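PDB 6THK: pyocin S5 from Pseudomonas aeruginosa PAO1, which kills related bacteria, probably by forming pores that depolarise the cytoplasmic membrane after import across the outer membrane. Local coordinates for residues P272-K275 with Q276-I279. The protein carries 1 engineered substitution. Numbering follows the deposited sequence.
Sequences PLEK and QKAI
Four successive i to i+4 backbone bonds join Pro272–Lys275 to Gln276–Ile279, from Gln276 N to Pro272 O, Lys277 N to Leu273 O, Ala278 N to Glu274 O and Ile279 N to Lys275 O, and make this the first two turns of the long alpha-helix 272-338. Their lengths are uneven: Gln276 N lies 2.8 Å from Pro272 O, whereas Ala278 N reaches Glu274 O at 3.2 Å from above the carbonyl plane. Proline suits the first turn, where a backbone nitrogen has no helix carbonyl to bond to and the missing N-H costs nothing, and just before it Thr271 OG1 accepts a weak hydrogen bond from Glu274 N. The segment belongs to a predicted coiled coil, and the helix packs here against two others: Leu273 touches Leu200 and Gln276 touches Leu203 of helix 157-212, while Ala278 meets Ile266 of helix 237-267.

Near the surface, Glu274 and Lys277 run side by side and form an i to i+3 salt bridge. Lys277 NZ lies 3.5 Å from both Glu274 OE1 and Glu274 OE2, facing the gap between the two oxygens, and its hydrogen bond to OE1 is weak. The turn about the Lys277 CG-CD bond (chi3 -85°) brings the amine back toward the helix start to meet the acid, whose own chain folds at chi2. Such a long pairing is probably held mainly by charge attraction.

One residue round, Lys275 and Ile279 make an i to i+4 aliphatic contact, with the lysine CG 3.9 Å from Ile279 CD1. Ile279 CG1 stands beside its own backbone N (chi1 -70°), which directs the branch back along the helix, and CD1 comes to rest 3.3 Å from Lys275 O, the same oxygen that accepts the Ile279 N-H in its carbonyl plane.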
# COMPACT_ATOMS: atom_id res chain seq x y z
N PRO A 272 24.08 -23.64 -1.21
CA PRO A 272 22.65 -23.80 -1.56
C PRO A 272 21.73 -23.08 -0.58
O PRO A 272 20.62 -22.69 -0.97
CB PRO A 272 22.44 -25.32 -1.54
CG PRO A 272 23.48 -25.83 -0.61
CD PRO A 272 24.67 -24.94 -0.79
N LEU A 273 22.19 -22.89 0.68
CA LEU A 273 21.47 -22.20 1.75
C LEU A 273 21.29 -20.73 1.40
O LEU A 273 20.18 -20.21 1.49
CB LEU A 273 22.19 -22.39 3.11
CG LEU A 273 21.63 -21.68 4.36
CD1 LEU A 273 20.19 -22.10 4.67
CD2 LEU A 273 22.49 -21.97 5.57
N GLU A 274 22.38 -20.07 0.95
CA GLU A 274 22.34 -18.67 0.52
C GLU A 274 21.52 -18.49 -0.76
O GLU A 274 20.88 -17.44 -0.93
CB GLU A 274 23.75 -18.09 0.36
CG GLU A 274 24.51 -17.88 1.66
CD GLU A 274 23.78 -17.20 2.81
OE1 GLU A 274 23.31 -16.05 2.63
OE2 GLU A 274 23.72 -17.80 3.90
N LYS A 275 21.51 -19.51 -1.65
CA LYS A 275 20.72 -19.49 -2.89
C LYS A 275 19.24 -19.62 -2.55
O LYS A 275 18.45 -18.87 -3.11
CB LYS A 275 21.12 -20.61 -3.85
CG LYS A 275 20.70 -20.36 -5.28
CD LYS A 275 21.29 -21.38 -6.23
CE LYS A 275 21.08 -21.02 -7.67
NZ LYS A 275 21.95 -21.81 -8.58
N GLN A 276 18.87 -20.56 -1.65
CA GLN A 276 17.48 -20.78 -1.25
C GLN A 276 16.91 -19.57 -0.53
O GLN A 276 15.75 -19.23 -0.74
CB GLN A 276 17.31 -22.08 -0.43
CG GLN A 276 15.85 -22.54 -0.21
CD GLN A 276 15.08 -22.87 -1.48
OE1 GLN A 276 15.15 -23.97 -2.02
NE2 GLN A 276 14.28 -21.92 -1.95
N LYS A 277 17.77 -18.87 0.26
CA LYS A 277 17.43 -17.63 0.96
C LYS A 277 17.00 -16.58 -0.08
O LYS A 277 15.92 -15.99 0.04
CB LYS A 277 18.64 -17.13 1.78
CG LYS A 277 18.25 -16.32 3.01
CD LYS A 277 19.43 -15.64 3.71
CE LYS A 277 20.16 -16.54 4.69
NZ LYS A 277 21.24 -15.80 5.39
N ALA A 278 17.83 -16.42 -1.14
CA ALA A 278 17.58 -15.50 -2.25
C ALA A 278 16.34 -15.91 -3.10
O ALA A 278 15.54 -15.04 -3.44
CB ALA A 278 18.83 -15.39 -3.12
N ILE A 279 16.14 -17.23 -3.39
CA ILE A 279 14.98 -17.74 -4.15
C ILE A 279 13.68 -17.34 -3.43
O ILE A 279 12.76 -16.84 -4.08
CB ILE A 279 15.06 -19.28 -4.39
CG1 ILE A 279 16.17 -19.63 -5.40
CG2 ILE A 279 13.70 -19.86 -4.85
CD1 ILE A 279 16.87 -20.96 -5.13